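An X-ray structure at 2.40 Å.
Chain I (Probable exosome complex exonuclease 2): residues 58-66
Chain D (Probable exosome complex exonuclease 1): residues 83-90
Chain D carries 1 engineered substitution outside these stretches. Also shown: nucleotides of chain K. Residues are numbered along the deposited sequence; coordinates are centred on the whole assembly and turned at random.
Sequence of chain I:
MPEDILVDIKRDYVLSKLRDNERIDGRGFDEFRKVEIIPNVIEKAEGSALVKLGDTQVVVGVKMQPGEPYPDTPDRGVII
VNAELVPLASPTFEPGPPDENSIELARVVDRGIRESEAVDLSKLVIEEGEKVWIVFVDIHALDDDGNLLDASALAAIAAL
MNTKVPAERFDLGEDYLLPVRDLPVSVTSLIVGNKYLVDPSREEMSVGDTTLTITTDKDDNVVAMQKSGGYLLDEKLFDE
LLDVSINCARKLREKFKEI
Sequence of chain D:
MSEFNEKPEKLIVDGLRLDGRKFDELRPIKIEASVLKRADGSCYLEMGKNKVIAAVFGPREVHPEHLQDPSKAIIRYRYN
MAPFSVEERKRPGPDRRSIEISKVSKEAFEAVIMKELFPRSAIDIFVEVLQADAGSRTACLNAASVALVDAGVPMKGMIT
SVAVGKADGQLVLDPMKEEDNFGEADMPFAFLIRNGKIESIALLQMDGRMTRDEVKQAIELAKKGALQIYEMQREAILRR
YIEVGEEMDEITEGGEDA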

# COMPACT_ATOMS: atom_id res chain seq x y z
N VAL I 58 -20.63 21.58 -5.33
CA VAL I 58 -20.80 20.14 -5.46
C VAL I 58 -21.77 19.82 -6.59
O VAL I 58 -22.75 20.53 -6.76
CB VAL I 58 -21.49 19.53 -4.23
CG1 VAL I 58 -21.17 18.03 -4.15
CG2 VAL I 58 -21.07 20.25 -2.98
N VAL I 59 -21.52 18.74 -7.32
CA VAL I 59 -22.49 18.24 -8.30
C VAL I 59 -22.91 16.83 -7.94
O VAL I 59 -22.09 16.01 -7.57
CB VAL I 59 -21.94 18.24 -9.74
CG1 VAL I 59 -23.01 17.78 -10.71
CG2 VAL I 59 -21.49 19.61 -10.12
N VAL I 60 -24.20 16.55 -8.06
CA VAL I 60 -24.70 15.21 -7.81
C VAL I 60 -25.45 14.70 -9.04
O VAL I 60 -26.37 15.35 -9.55
CB VAL I 60 -25.66 15.16 -6.60
CG1 VAL I 60 -26.40 13.80 -6.54
CG2 VAL I 60 -24.90 15.45 -5.31
N GLY I 61 -25.04 13.53 -9.52
CA GLY I 61 -25.72 12.89 -10.63
C GLY I 61 -26.49 11.68 -10.14
O GLY I 61 -26.08 11.02 -9.20
N VAL I 62 -27.62 11.40 -10.79
CA VAL I 62 -28.41 10.23 -10.46
C VAL I 62 -28.48 9.34 -11.69
O VAL I 62 -28.72 9.82 -12.80
CB VAL I 62 -29.82 10.63 -10.00
CG1 VAL I 62 -30.69 9.42 -9.75
CG2 VAL I 62 -29.73 11.47 -8.75
N LYS I 63 -28.23 8.04 -11.47
CA LYS I 63 -28.33 7.05 -12.54
C LYS I 63 -29.26 5.93 -12.11
O LYS I 63 -29.19 5.42 -10.98
CB LYS I 63 -26.96 6.49 -12.94
CG LYS I 63 -26.03 7.50 -13.61
CD LYS I 63 -26.63 8.06 -14.91
CE LYS I 63 -26.41 7.12 -16.10
NZ LYS I 63 -27.10 7.57 -17.35
N MET I 64 -30.15 5.55 -13.03
CA MET I 64 -31.07 4.45 -12.78
C MET I 64 -30.94 3.34 -13.81
O MET I 64 -30.79 3.59 -15.00
CB MET I 64 -32.51 4.95 -12.75
CG MET I 64 -32.81 5.82 -11.57
SD MET I 64 -34.54 6.28 -11.56
CE MET I 64 -35.30 4.76 -10.99
N GLN I 65 -31.00 2.10 -13.35
CA GLN I 65 -30.91 0.97 -14.24
C GLN I 65 -31.51 -0.23 -13.54
O GLN I 65 -31.41 -0.35 -12.33
CB GLN I 65 -29.45 0.70 -14.60
CG GLN I 65 -28.67 0.03 -13.48
CD GLN I 65 -27.21 -0.19 -13.83
OE1 GLN I 65 -26.55 0.69 -14.40
NE2 GLN I 65 -26.69 -1.36 -13.47
N PRO I 66 -32.16 -1.11 -14.32
CA PRO I 66 -32.76 -2.37 -13.85
C PRO I 66 -31.74 -3.24 -13.14
O PRO I 66 -30.58 -3.30 -13.53
CB PRO I 66 -33.21 -3.03 -15.15
CG PRO I 66 -33.54 -1.88 -16.04
CD PRO I 66 -32.49 -0.83 -15.73
P C K 6 -12.26 6.39 -26.30
OP1 C K 6 -11.62 7.53 -26.99
OP2 C K 6 -11.43 5.51 -25.46
O5' C K 6 -13.50 6.91 -25.43
C5' C K 6 -14.49 7.75 -26.04
C4' C K 6 -15.83 7.80 -25.31
O4' C K 6 -16.41 6.48 -25.17
C3' C K 6 -15.85 8.33 -23.88
O3' C K 6 -15.61 9.74 -23.80
C2' C K 6 -17.29 7.94 -23.52
O2' C K 6 -18.28 8.70 -24.19
C1' C K 6 -17.29 6.51 -24.05
N1 C K 6 -16.84 5.56 -22.99
C2 C K 6 -17.80 5.00 -22.14
O2 C K 6 -18.99 5.28 -22.31
N3 C K 6 -17.39 4.15 -21.15
C4 C K 6 -16.08 3.88 -21.01
N4 C K 6 -15.71 3.04 -20.04
C5 C K 6 -15.10 4.45 -21.87
C6 C K 6 -15.51 5.28 -22.83
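Chain D 83-90: PFSVEERK

The contact is a loop of chain D laid against one side of a chain I strand, held by a buried phenylalanine ring against a glycine, one lysine-to-carbonyl hydrogen bond and a water bridge, with no backbone hydrogen bonds between the two stretches.

Residues 58-66 of chain I are extended throughout, and the CA-to-CB bonds alternate accordingly: Val I59, Lys I63 and Gln I65 point toward chain D, whereas Val I60, Val I62 and Met I64 point away. Gly I61 falls in the facing series but has no side chain. Chain D does not run as a neighbouring strand. Its phi/psi pairs change from -94/11 at Phe D84 to -124/163 at Val D86 and -56/-31 at Glu D87, and the hydrogen bond from Lys D90 N to Pro D83 O, 3.1 Å, draws the two ends of the segment together. The register reflects this fold: the CA atoms of Gly I61 and Phe D84 are 5.4 Å apart and those of Lys I63 and Arg D89 6.0 Å, so a step of two residues on the strand corresponds to five on the loop.

At Gly I61 the fit depends on the absent side chain. Phe D84 CD1 lies 3.5 Å from Gly I61 N, and an ideally placed CB on the glycine would come within 2.3 Å of Phe D84 CG, a clash. With chi1 at 53° (p), the ring extends toward Val I59, whose CG1 is 4.3 Å from Phe D84 CZ, an apolar contact.

Lys I63 has the largest covered area on the strand, 109 Å² of its surface. In Lys I63, chi1 to chi3 are all m and chi4 is t, a bent course that carries the chain past the loop: CG is 4.0 Å from Phe D84 CA, CB is 3.8 Å from Arg D89 CB, and CE is 3.4 Å from Val D86 O. Lys I63 NZ then donates a hydrogen bond to Glu D87 O, 2.9 Å. The acceptor is a main-chain carbonyl, so this link does not use the glutamate carboxylate.

Further along, Gln I65 OE1 approaches Glu D88 CG at 3.9 Å. One water completes the junction, accepting from Arg D89 N at 2.6 Å and donating to Gln I65 OE1 at 3.0 Å. Arg D89 starts toward the strand, but the end of its side chain leads away. In total the two stretches bury 413 Å², both sides summed.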

# COMPACT_ATOMS: atom_id res chain seq x y z
N PRO D 83 -18.98 8.78 -12.18
CA PRO D 83 -19.91 7.67 -12.42
C PRO D 83 -21.04 8.07 -13.34
O PRO D 83 -21.49 7.26 -14.14
CB PRO D 83 -20.45 7.38 -11.02
CG PRO D 83 -19.31 7.76 -10.11
CD PRO D 83 -18.61 8.92 -10.76
N PHE D 84 -21.51 9.31 -13.22
CA PHE D 84 -22.74 9.72 -13.88
C PHE D 84 -22.49 10.36 -15.25
O PHE D 84 -23.38 10.95 -15.84
CB PHE D 84 -23.51 10.68 -12.97
CG PHE D 84 -22.69 11.86 -12.50
CD1 PHE D 84 -22.39 12.02 -11.16
CD2 PHE D 84 -22.21 12.79 -13.41
CE1 PHE D 84 -21.63 13.09 -10.73
CE2 PHE D 84 -21.44 13.86 -13.00
CZ PHE D 84 -21.14 14.02 -11.65
N SER D 85 -21.27 10.26 -15.76
CA SER D 85 -20.92 11.00 -16.96
C SER D 85 -21.16 10.18 -18.23
O SER D 85 -21.03 10.71 -19.34
CB SER D 85 -19.47 11.46 -16.90
OG SER D 85 -18.59 10.36 -17.12
N VAL D 86 -21.50 8.91 -18.06
CA VAL D 86 -21.68 8.01 -19.20
C VAL D 86 -23.06 7.38 -19.17
O VAL D 86 -23.74 7.41 -18.14
CB VAL D 86 -20.58 6.93 -19.26
CG1 VAL D 86 -19.29 7.53 -19.77
CG2 VAL D 86 -20.38 6.32 -17.91
N GLU D 87 -23.48 6.82 -20.30
CA GLU D 87 -24.86 6.38 -20.49
C GLU D 87 -25.24 5.40 -19.40
O GLU D 87 -26.39 5.31 -18.98
CB GLU D 87 -25.07 5.72 -21.87
CD GLU D 87 -26.77 4.59 -23.44
OE1 GLU D 87 -25.82 3.96 -23.97
OE2 GLU D 87 -27.94 4.60 -23.93
N GLU D 88 -24.25 4.66 -18.94
CA GLU D 88 -24.47 3.63 -17.96
C GLU D 88 -23.50 3.88 -16.82
O GLU D 88 -22.28 3.96 -17.04
CB GLU D 88 -24.22 2.26 -18.58
CG GLU D 88 -25.13 1.15 -18.05
CD GLU D 88 -26.44 1.05 -18.82
OE1 GLU D 88 -27.26 2.00 -18.76
OE2 GLU D 88 -26.66 0.00 -19.47
N ARG D 89 -24.05 4.04 -15.61
CA ARG D 89 -23.26 4.35 -14.43
C ARG D 89 -21.95 3.57 -14.38
O ARG D 89 -21.95 2.34 -14.29
CB ARG D 89 -24.07 4.08 -13.16
CG ARG D 89 -23.54 4.77 -11.92
CD ARG D 89 -22.82 3.81 -11.05
NE ARG D 89 -22.37 4.42 -9.82
CZ ARG D 89 -21.59 3.80 -8.93
NH1 ARG D 89 -21.20 4.41 -7.81
NH2 ARG D 89 -21.18 2.55 -9.18
N LYS D 90 -20.83 4.29 -14.45
CA LYS D 90 -19.53 3.65 -14.40
C LYS D 90 -19.06 3.58 -12.95
O LYS D 90 -19.10 4.58 -12.24
CB LYS D 90 -18.50 4.43 -15.22
CG LYS D 90 -17.20 3.67 -15.45
CD LYS D 90 -16.11 4.54 -16.07
CE LYS D 90 -14.78 3.76 -16.10
NZ LYS D 90 -13.60 4.59 -16.48
O HOH W 1 -26.56 3.56 -15.43